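Local structure of heme-binding protein A (Haemophilus parasuis 29755, 3TPA) at residues 425-430 with 436-441; 242-247 with 253-258; 72-77 with 92-97. The protein probably binds glutathione in the periplasm as the solute-binding protein of an ABC-type uptake system, although it is named for heme. The protein carries 1 engineered substitution. One frame throughout, in Å; residues are numbered along the deposited sequence. Where two conformers were deposited one is given.

Contact 1: residues 425-430 with 436-441; sequences PLFSQA and NYSRWT
The C-terminal end of helix 420-427 and the loop that returns toward helix 443-453 come together at Leu-426 and Asn-436, whose CA atoms are 4.4 Å apart, and again at Gln-429 and Thr-441. This is the loop linking helix 420-427 to helix 443-453 in a solute-binding protein fold, and it illustrates how one buried asparagine can clamp an irregular loop. Asn-436 places its amide between the two backbones because CG stands anti to its own backbone N (chi1 175°). One N-H of ND2 reaches Ser-428 O at 3.0 Å in a nearly straight bond, arriving above the carbonyl plane rather than on a lone pair. ND2 also donates to Trp-440 O at 2.9 Å, and both acceptors lie close to the plane of the amide, which fixes the rotation of the group. At its other end OD1 accepts a weak bond from Arg-439 N, while Asn-436 CA makes a C-H...O contact with Leu-426 O.

Apolar contact runs alongside. Phe-427 CB meets the edge of the Trp-440 indole at CE3, 4.2 Å away, and the two aromatic side chains continue outward to Phe-472 and Phe-445 respectively. Nearer the surface, the extended chain of exposed Gln-429 crosses Thr-441 obliquely, with CG 3.9 Å from Thr-441 CG2. Ser-428 OG forms an ST turn by accepting from Ala-430 N, and it has a second partner in Glu-446 of helix 443-453, which also takes Gln-429 N, tying the helix end to the next helix. A bridging water completes the join: it donates to Leu-426 O at 2.8 Å and accepts from Ser-438 N at 3.1 Å.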
loop_
_atom_site.group_PDB
_atom_site.type_symbol
_atom_site.label_atom_id
_atom_site.label_comp_id
_atom_site.label_asym_id
_atom_site.label_seq_id
_atom_site.Cartn_x
_atom_site.Cartn_y
_atom_site.Cartn_z
ATOM N N PRO A 425 1.527 -7.034 -11.603
ATOM C CA PRO A 425 2.332 -7.924 -10.752
ATOM C C PRO A 425 1.785 -9.350 -10.676
ATOM O O PRO A 425 2.570 -10.310 -10.681
ATOM C CB PRO A 425 2.261 -7.250 -9.380
ATOM C CG PRO A 425 2.120 -5.794 -9.696
ATOM C CD PRO A 425 1.229 -5.758 -10.932
ATOM N N LEU A 426 0.461 -9.483 -10.591
ATOM C CA LEU A 426 -0.168 -10.794 -10.410
ATOM C C LEU A 426 -0.277 -11.638 -11.680
ATOM O O LEU A 426 -0.272 -12.865 -11.618
ATOM C CB LEU A 426 -1.576 -10.625 -9.837
ATOM C CG LEU A 426 -1.596 -10.132 -8.393
ATOM C CD1 LEU A 426 -3.012 -9.917 -7.883
ATOM C CD2 LEU A 426 -0.849 -11.124 -7.520
ATOM N N PHE A 427 -0.410 -10.997 -12.830
ATOM C CA PHE A 427 -0.844 -11.732 -14.023
ATOM C C PHE A 427 -0.026 -11.470 -15.299
ATOM O O PHE A 427 -0.355 -11.985 -16.371
ATOM C CB PHE A 427 -2.337 -11.446 -14.299
ATOM C CG PHE A 427 -3.257 -11.750 -13.129
ATOM C CD1 PHE A 427 -3.230 -12.985 -12.496
ATOM C CD2 PHE A 427 -4.153 -10.789 -12.672
ATOM C CE1 PHE A 427 -4.086 -13.260 -11.425
ATOM C CE2 PHE A 427 -5.001 -11.041 -11.598
ATOM C CZ PHE A 427 -4.962 -12.278 -10.964
ATOM N N SER A 428 1.015 -10.651 -15.220
ATOM C CA SER A 428 1.818 -10.416 -16.430
ATOM C C SER A 428 2.747 -11.585 -16.715
ATOM O O SER A 428 3.314 -12.188 -15.798
ATOM C CB SER A 428 2.659 -9.140 -16.339
ATOM O OG SER A 428 3.475 -9.003 -17.500
ATOM N N GLN A 429 2.908 -11.898 -17.995
ATOM C CA GLN A 429 3.880 -12.905 -18.395
ATOM C C GLN A 429 5.259 -12.533 -17.866
ATOM O O GLN A 429 6.062 -13.396 -17.542
ATOM C CB GLN A 429 3.936 -13.040 -19.914
ATOM C CG GLN A 429 4.708 -14.260 -20.368
ATOM C CD GLN A 429 4.279 -14.746 -21.737
ATOM O OE1 GLN A 429 4.030 -15.937 -21.935
ATOM N NE2 GLN A 429 4.193 -13.825 -22.691
ATOM N N ALA A 430 5.530 -11.241 -17.777
ATOM C CA ALA A 430 6.865 -10.793 -17.424
ATOM C C ALA A 430 7.236 -11.120 -15.982
ATOM O O ALA A 430 8.415 -11.086 -15.617
ATOM C CB ALA A 430 7.024 -9.295 -17.704
ATOM N N ASN A 436 3.803 -13.443 -10.371
ATOM C CA ASN A 436 2.668 -14.091 -11.022
ATOM C C ASN A 436 2.791 -15.551 -10.658
ATOM O O ASN A 436 3.378 -16.358 -11.394
ATOM C CB ASN A 436 2.695 -13.839 -12.550
ATOM C CG ASN A 436 1.600 -14.589 -13.315
ATOM O OD1 ASN A 436 0.952 -15.480 -12.778
ATOM N ND2 ASN A 436 1.415 -14.237 -14.602
ATOM N N TYR A 437 2.273 -15.877 -9.475
ATOM C CA TYR A 437 2.406 -17.209 -8.894
ATOM C C TYR A 437 1.670 -18.249 -9.735
ATOM O O TYR A 437 2.189 -19.336 -9.976
ATOM C CB TYR A 437 1.830 -17.222 -7.490
ATOM C CG TYR A 437 2.633 -16.462 -6.461
ATOM C CD1 TYR A 437 3.904 -15.994 -6.742
ATOM C CD2 TYR A 437 2.125 -16.247 -5.188
ATOM C CE1 TYR A 437 4.641 -15.319 -5.794
ATOM C CE2 TYR A 437 2.856 -15.576 -4.232
ATOM C CZ TYR A 437 4.117 -15.118 -4.539
ATOM O OH TYR A 437 4.842 -14.449 -3.576
ATOM N N SER A 438 0.468 -17.901 -10.188
ATOM C CA SER A 438 -0.348 -18.830 -10.980
ATOM C C SER A 438 0.268 -19.205 -12.339
ATOM O O SER A 438 -0.069 -20.242 -12.907
ATOM C CB SER A 438 -1.764 -18.265 -11.198
ATOM O OG SER A 438 -1.753 -17.218 -12.153
ATOM N N ARG A 439 1.155 -18.359 -12.856
ATOM C CA ARG A 439 1.802 -18.595 -14.161
ATOM C C ARG A 439 0.852 -18.434 -15.330
ATOM O O ARG A 439 1.174 -18.809 -16.456
ATOM C CB ARG A 439 2.449 -19.984 -14.240
ATOM C CG ARG A 439 3.380 -20.317 -13.077
ATOM C CD ARG A 439 4.645 -21.028 -13.611
ATOM N NE ARG A 439 5.754 -20.831 -12.698
ATOM C CZ ARG A 439 7.023 -20.826 -13.051
ATOM N NH1 ARG A 439 7.374 -21.009 -14.313
ATOM N NH2 ARG A 439 7.937 -20.633 -12.126
ATOM N N TRP A 440 -0.324 -17.879 -15.072
ATOM C CA TRP A 440 -1.302 -17.689 -16.138
ATOM C C TRP A 440 -0.929 -16.499 -17.011
ATOM O O TRP A 440 -0.416 -15.489 -16.520
ATOM C CB TRP A 440 -2.697 -17.474 -15.556
ATOM C CG TRP A 440 -3.759 -17.181 -16.595
ATOM C CD1 TRP A 440 -4.376 -18.081 -17.427
ATOM C CD2 TRP A 440 -4.343 -15.907 -16.886
ATOM N NE1 TRP A 440 -5.289 -17.429 -18.239
ATOM C CE2 TRP A 440 -5.295 -16.100 -17.910
ATOM C CE3 TRP A 440 -4.156 -14.618 -16.376
ATOM C CZ2 TRP A 440 -6.043 -15.059 -18.435
ATOM C CZ3 TRP A 440 -4.903 -13.573 -16.914
ATOM C CH2 TRP A 440 -5.822 -13.804 -17.939
ATOM N N THR A 441 -1.184 -16.631 -18.310
ATOM C CA THR A 441 -0.981 -15.539 -19.261
ATOM C C THR A 441 -2.027 -15.626 -20.359
ATOM O O THR A 441 -2.510 -16.714 -20.678
ATOM C CB THR A 441 0.423 -15.588 -19.935
ATOM O OG1 THR A 441 0.424 -16.575 -20.973
ATOM C CG2 THR A 441 1.515 -15.905 -18.922
HETATM O O HOH W 1 -1.046 -15.213 -10.299
#

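Contact 2: residues 242-247 with 253-258; sequences DVIDFP and AQMKKD
Strand 243-244 and the turn after it face helix 249-255 at a distance, the nearest CA atoms, those of Pro-247 and Met-255, being 9.7 Å apart. In this strand-to-helix connection, at the outermost strand of a mixed five-stranded sheet, a single long side chain spans the distance. Met-255 runs out from the helix fully extended beyond CG (chi2 178°, chi3 -179°), so that its terminal methyl is delivered to the strand side. CE lies 3.9 Å from Ile-244 CD1, the two side chains meeting tip to tip, and equally 3.9 Å from Pro-247 CB on the proline ring. Tyr-233 of helix 229-237 touches Met-255 as well, while Pro-489 of strand 478-491 packs on both Ile-244 and Pro-247.

Within 253-258, Gln-254 NE2 donates to Asp-258 OD1 at 2.7 Å, meeting it from above the carboxylate plane, and Asp-258 OD2 is held by the hydroxyl of Tyr-233. These polar bonds stay within 253-258 or go to Tyr-233, whereas the crossing itself has none. Cohesion between the segments rests on methyl and methylene groups in van der Waals contact, which implies little directional preference in how they meet.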
loop_
_atom_site.group_PDB
_atom_site.type_symbol
_atom_site.label_atom_id
_atom_site.label_comp_id
_atom_site.label_asym_id
_atom_site.label_seq_id
_atom_site.Cartn_x
_atom_site.Cartn_y
_atom_site.Cartn_z
ATOM N N ASP A 242 -6.038 9.732 21.900
ATOM C CA ASP A 242 -7.006 10.221 20.913
ATOM C C ASP A 242 -7.117 9.298 19.701
ATOM O O ASP A 242 -8.166 9.224 19.073
ATOM C CB ASP A 242 -6.648 11.626 20.470
ATOM C CG ASP A 242 -6.773 12.616 21.592
ATOM O OD1 ASP A 242 -7.880 12.719 22.153
ATOM O OD2 ASP A 242 -5.768 13.268 21.925
ATOM N N VAL A 243 -6.028 8.603 19.375
ATOM C CA VAL A 243 -6.003 7.672 18.250
ATOM C C VAL A 243 -5.182 6.477 18.700
ATOM O O VAL A 243 -4.229 6.651 19.438
ATOM C CB VAL A 243 -5.274 8.277 17.008
ATOM C CG1 VAL A 243 -5.482 7.412 15.748
ATOM C CG2 VAL A 243 -5.688 9.719 16.752
ATOM N N ILE A 244 -5.529 5.276 18.245
ATOM C CA ILE A 244 -4.671 4.119 18.470
ATOM C C ILE A 244 -4.441 3.356 17.174
ATOM O O ILE A 244 -5.229 3.453 16.230
ATOM C CB ILE A 244 -5.256 3.148 19.530
ATOM C CG1 ILE A 244 -6.552 2.510 19.014
ATOM C CG2 ILE A 244 -5.475 3.871 20.859
ATOM C CD1 ILE A 244 -7.017 1.313 19.833
ATOM N N ASP A 245 -3.352 2.597 17.125
ATOM C CA ASP A 245 -3.100 1.732 15.984
ATOM C C ASP A 245 -3.172 0.258 16.402
ATOM O O ASP A 245 -3.312 -0.059 17.585
ATOM C CB ASP A 245 -1.767 2.074 15.300
ATOM C CG ASP A 245 -0.552 1.763 16.155
ATOM O OD1 ASP A 245 -0.707 1.439 17.354
ATOM O OD2 ASP A 245 0.576 1.865 15.617
ATOM N N PHE A 246 -3.105 -0.625 15.409
ATOM C CA PHE A 246 -3.180 -2.076 15.611
ATOM C C PHE A 246 -4.120 -2.495 16.749
ATOM O O PHE A 246 -3.707 -3.169 17.683
ATOM C CB PHE A 246 -1.774 -2.673 15.795
ATOM C CG PHE A 246 -0.878 -2.498 14.580
ATOM C CD1 PHE A 246 -0.955 -3.368 13.506
ATOM C CD2 PHE A 246 0.015 -1.446 14.508
ATOM C CE1 PHE A 246 -0.136 -3.192 12.374
ATOM C CE2 PHE A 246 0.832 -1.265 13.385
ATOM C CZ PHE A 246 0.760 -2.138 12.319
ATOM N N PRO A 247 -5.400 -2.108 16.653
ATOM C CA PRO A 247 -6.380 -2.598 17.623
ATOM C C PRO A 247 -6.542 -4.115 17.539
ATOM O O PRO A 247 -6.604 -4.655 16.439
ATOM C CB PRO A 247 -7.678 -1.929 17.167
ATOM C CG PRO A 247 -7.490 -1.724 15.686
ATOM C CD PRO A 247 -6.032 -1.387 15.534
ATOM N N ALA A 253 -15.683 -5.320 17.826
ATOM C CA ALA A 253 -17.127 -5.409 18.028
ATOM C C ALA A 253 -17.616 -4.534 19.190
ATOM O O ALA A 253 -18.603 -3.819 19.064
ATOM C CB ALA A 253 -17.538 -6.863 18.252
ATOM N N GLN A 254 -16.925 -4.577 20.319
ATOM C CA GLN A 254 -17.295 -3.703 21.424
ATOM C C GLN A 254 -16.957 -2.219 21.185
ATOM O O GLN A 254 -17.647 -1.335 21.706
ATOM C CB GLN A 254 -16.676 -4.180 22.737
ATOM C CG GLN A 254 -16.960 -3.236 23.913
ATOM C CD GLN A 254 -18.448 -3.080 24.178
ATOM O OE1 GLN A 254 -19.221 -4.033 24.044
ATOM N NE2 GLN A 254 -18.857 -1.876 24.554
ATOM N N MET A 255 -15.890 -1.948 20.427
ATOM C CA MET A 255 -15.542 -0.563 20.081
ATOM C C MET A 255 -16.682 0.065 19.287
ATOM O O MET A 255 -16.956 1.250 19.418
ATOM C CB MET A 255 -14.248 -0.465 19.258
ATOM C CG MET A 255 -12.956 -0.695 19.999
ATOM S SD MET A 255 -11.515 -0.613 18.886
ATOM C CE MET A 255 -10.186 -0.938 20.052
ATOM N N LYS A 256 -17.330 -0.734 18.446
ATOM C CA LYS A 256 -18.466 -0.261 17.661
ATOM C C LYS A 256 -19.658 0.148 18.542
ATOM O O LYS A 256 -20.571 0.823 18.079
ATOM C CB LYS A 256 -18.894 -1.323 16.646
ATOM C CG LYS A 256 -18.015 -1.375 15.374
ATOM C CD LYS A 256 -18.296 -2.629 14.551
ATOM C CE LYS A 256 -17.438 -2.701 13.297
ATOM N NZ LYS A 256 -17.717 -3.961 12.536
ATOM N N LYS A 257 -19.643 -0.265 19.805
ATOM C CA LYS A 257 -20.725 0.060 20.738
ATOM C C LYS A 257 -20.325 1.131 21.748
ATOM O O LYS A 257 -21.170 1.633 22.491
ATOM C CB LYS A 257 -21.183 -1.192 21.489
ATOM C CG LYS A 257 -21.742 -2.298 20.590
ATOM C CD LYS A 257 -21.933 -3.584 21.375
ATOM C CE LYS A 257 -22.537 -4.678 20.515
ATOM N NZ LYS A 257 -22.540 -5.988 21.222
ATOM N N ASP A 258 -19.040 1.470 21.783
ATOM C CA ASP A 258 -18.527 2.406 22.778
ATOM C C ASP A 258 -18.795 3.854 22.406
ATOM O O ASP A 258 -18.342 4.307 21.360
ATOM C CB ASP A 258 -17.022 2.212 22.973
ATOM C CG ASP A 258 -16.685 0.923 23.688
ATOM O OD1 ASP A 258 -17.519 0.446 24.486
ATOM O OD2 ASP A 258 -15.580 0.392 23.463
#

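Contact 3: residues 72-77 with 92-97; sequences FYLRQN and LNADDV
Leu-74 CD1 pushes into the start of helix 94-105, where it lies 3.4 Å from Ala-94 N and 3.5 Å from Asn-93 C. The same methyl meets Ala-94 CB, Leu-92 CD1 and Val-97 CG2, each at 4.1 Å, so one leucine branch is enclosed by the first turn and the residues leading into it. CD2 also lies 4.1 Å from Val-97 CG2, and the two side chains slide past each other in opposite directions. With CG of Leu-74 anti to the carbonyl carbon (chi1 -51°) and CD1 continuing the extended chain, that methyl becomes the leading point of the side chain.

One shell out, the helix start is fixed by a capping box. Asn-93 is the N-cap; its backbone N donates to Asp-96 OD2 at 2.9 Å, and its OD1 accepts weak bonds from Asp-95 N and Asp-96 N. Arg-90 forms a salt bridge with Asp-96, holding the carboxylate that closes the box. Beside the apolar patch a water donates to both Arg-75 O and Leu-92 O, at 2.7 and 3.0 Å, and links the two backbones.

Farther out, strand 69-74 is an inner strand of the antiparallel five-stranded sheet, and Val-142 of the neighbouring strand 141-146 supports Ala-94 and Val-97. The contact therefore packs helix 94-105 on a sheet face. Its chemistry implies a division of labour: side-chain hydrogen bonds and charge set the position of the helix start, while the strand meets it through the methyls of Leu-74, against aliphatic side chains and backbone atoms, and a water links the flanking loops.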
loop_
_atom_site.group_PDB
_atom_site.type_symbol
_atom_site.label_atom_id
_atom_site.label_comp_id
_atom_site.label_asym_id
_atom_site.label_seq_id
_atom_site.Cartn_x
_atom_site.Cartn_y
_atom_site.Cartn_z
ATOM N N PHE A 72 7.011 19.618 -13.751
ATOM C CA PHE A 72 6.407 20.111 -12.517
ATOM C C PHE A 72 6.819 21.542 -12.318
ATOM O O PHE A 72 8.005 21.850 -12.338
ATOM C CB PHE A 72 6.866 19.280 -11.315
ATOM C CG PHE A 72 6.438 17.856 -11.390
ATOM C CD1 PHE A 72 5.194 17.465 -10.905
ATOM C CD2 PHE A 72 7.255 16.914 -11.987
ATOM C CE1 PHE A 72 4.785 16.152 -11.010
ATOM C CE2 PHE A 72 6.852 15.599 -12.098
ATOM C CZ PHE A 72 5.620 15.217 -11.613
ATOM N N TYR A 73 5.830 22.414 -12.146
ATOM C CA TYR A 73 6.072 23.827 -11.855
ATOM C C TYR A 73 5.875 24.074 -10.360
ATOM O O TYR A 73 4.774 23.951 -9.843
ATOM C CB TYR A 73 5.136 24.717 -12.683
ATOM C CG TYR A 73 5.267 24.472 -14.168
ATOM C CD1 TYR A 73 6.276 25.072 -14.905
ATOM C CD2 TYR A 73 4.394 23.622 -14.826
ATOM C CE1 TYR A 73 6.407 24.843 -16.271
ATOM C CE2 TYR A 73 4.513 23.381 -16.191
ATOM C CZ TYR A 73 5.522 23.991 -16.902
ATOM O OH TYR A 73 5.632 23.743 -18.248
ATOM N N LEU A 74 6.956 24.427 -9.680
ATOM C CA LEU A 74 6.967 24.480 -8.225
ATOM C C LEU A 74 6.301 25.724 -7.628
ATOM O O LEU A 74 6.521 26.841 -8.083
ATOM C CB LEU A 74 8.402 24.350 -7.710
ATOM C CG LEU A 74 9.230 23.169 -8.240
ATOM C CD1 LEU A 74 10.633 23.208 -7.678
ATOM C CD2 LEU A 74 8.567 21.817 -7.914
ATOM N N ARG A 75 5.481 25.494 -6.607
ATOM C CA ARG A 75 4.885 26.535 -5.756
ATOM C C ARG A 75 5.977 27.470 -5.250
ATOM O O ARG A 75 7.046 27.018 -4.844
ATOM C CB ARG A 75 4.234 25.842 -4.548
ATOM C CG ARG A 75 3.359 26.697 -3.683
ATOM C CD ARG A 75 2.586 25.813 -2.690
ATOM N NE ARG A 75 1.856 24.752 -3.388
ATOM C CZ ARG A 75 0.665 24.908 -3.963
ATOM N NH1 ARG A 75 0.082 23.886 -4.580
ATOM N NH2 ARG A 75 0.058 26.088 -3.929
ATOM N N GLN A 76 5.719 28.770 -5.237
ATOM C CA GLN A 76 6.749 29.699 -4.765
ATOM C C GLN A 76 6.598 30.054 -3.285
ATOM O O GLN A 76 5.517 29.931 -2.725
ATOM C CB GLN A 76 6.776 30.956 -5.629
ATOM C CG GLN A 76 7.106 30.669 -7.072
ATOM C CD GLN A 76 7.774 31.839 -7.729
ATOM O OE1 GLN A 76 8.987 31.841 -7.913
ATOM N NE2 GLN A 76 6.990 32.851 -8.086
ATOM N N ASN A 77 7.704 30.465 -2.666
ATOM C CA ASN A 77 7.728 30.979 -1.292
ATOM C C ASN A 77 7.361 29.944 -0.247
ATOM O O ASN A 77 6.774 30.268 0.787
ATOM C CB ASN A 77 6.842 32.222 -1.138
ATOM C CG ASN A 77 7.243 33.338 -2.075
ATOM O OD1 ASN A 77 8.346 33.881 -1.992
ATOM N ND2 ASN A 77 6.345 33.690 -2.973
ATOM N N LEU A 92 11.980 26.547 -0.909
ATOM C CA LEU A 92 12.063 25.354 -1.727
ATOM C C LEU A 92 12.297 25.712 -3.199
ATOM O O LEU A 92 11.722 26.674 -3.706
ATOM C CB LEU A 92 10.747 24.597 -1.569
ATOM C CG LEU A 92 10.322 23.318 -2.306
ATOM C CD1 LEU A 92 9.784 23.624 -3.667
ATOM C CD2 LEU A 92 11.412 22.279 -2.343
ATOM N N ASN A 93 13.155 24.950 -3.875
ATOM C CA ASN A 93 13.282 25.059 -5.320
ATOM C C ASN A 93 13.637 23.712 -5.938
ATOM O O ASN A 93 13.637 22.687 -5.261
ATOM C CB ASN A 93 14.321 26.115 -5.721
ATOM C CG ASN A 93 15.729 25.728 -5.324
ATOM O OD1 ASN A 93 16.018 24.557 -5.085
ATOM N ND2 ASN A 93 16.616 26.714 -5.255
ATOM N N ALA A 94 13.940 23.732 -7.231
ATOM C CA ALA A 94 14.187 22.520 -8.006
ATOM C C ALA A 94 15.402 21.756 -7.527
ATOM O O ALA A 94 15.445 20.528 -7.659
ATOM C CB ALA A 94 14.334 22.861 -9.503
ATOM N N ASP A 95 16.397 22.462 -6.989
ATOM C CA ASP A 95 17.574 21.772 -6.431
ATOM C C ASP A 95 17.161 20.757 -5.362
ATOM O O ASP A 95 17.715 19.661 -5.289
ATOM C CB ASP A 95 18.579 22.758 -5.807
ATOM C CG ASP A 95 19.367 23.541 -6.843
ATOM O OD1 ASP A 95 19.362 23.150 -8.031
ATOM O OD2 ASP A 95 20.001 24.551 -6.468
ATOM N N ASP A 96 16.203 21.142 -4.517
ATOM C CA ASP A 96 15.736 20.259 -3.446
ATOM C C ASP A 96 15.034 19.018 -4.016
ATOM O O ASP A 96 15.229 17.901 -3.544
ATOM C CB ASP A 96 14.801 21.011 -2.498
ATOM C CG ASP A 96 15.435 22.271 -1.929
ATOM O OD1 ASP A 96 16.556 22.179 -1.383
ATOM O OD2 ASP A 96 14.810 23.355 -2.031
ATOM N N VAL A 97 14.222 19.216 -5.045
ATOM C CA VAL A 97 13.548 18.088 -5.698
ATOM C C VAL A 97 14.551 17.128 -6.352
ATOM O O VAL A 97 14.474 15.901 -6.186
ATOM C CB VAL A 97 12.510 18.583 -6.755
ATOM C CG1 VAL A 97 11.788 17.398 -7.398
ATOM C CG2 VAL A 97 11.501 19.533 -6.106
HETATM O O HOH W 2 8.989 27.596 -3.021
#

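In the fold
All three contacts are largely buried, yet they occupy separate places, with centres 38 to 41 Å apart and no shared atoms. Contacts 1 and 2 lie on opposite sides of the chain's centre. Contact 3 seats a helix start on an antiparallel sheet, and contact 2 joins the edge strand of a mixed sheet to helix 249-255; both rely on apolar side chains crossing between the segments. Contact 1 instead joins a helix end to a loop, where backbone carbonyls are met by a side-chain amide and a water, and it alone includes an exposed residue among those that touch. Water also bridges contact 3, whereas contact 2 is made by side chains without a hydrogen bond between its segments.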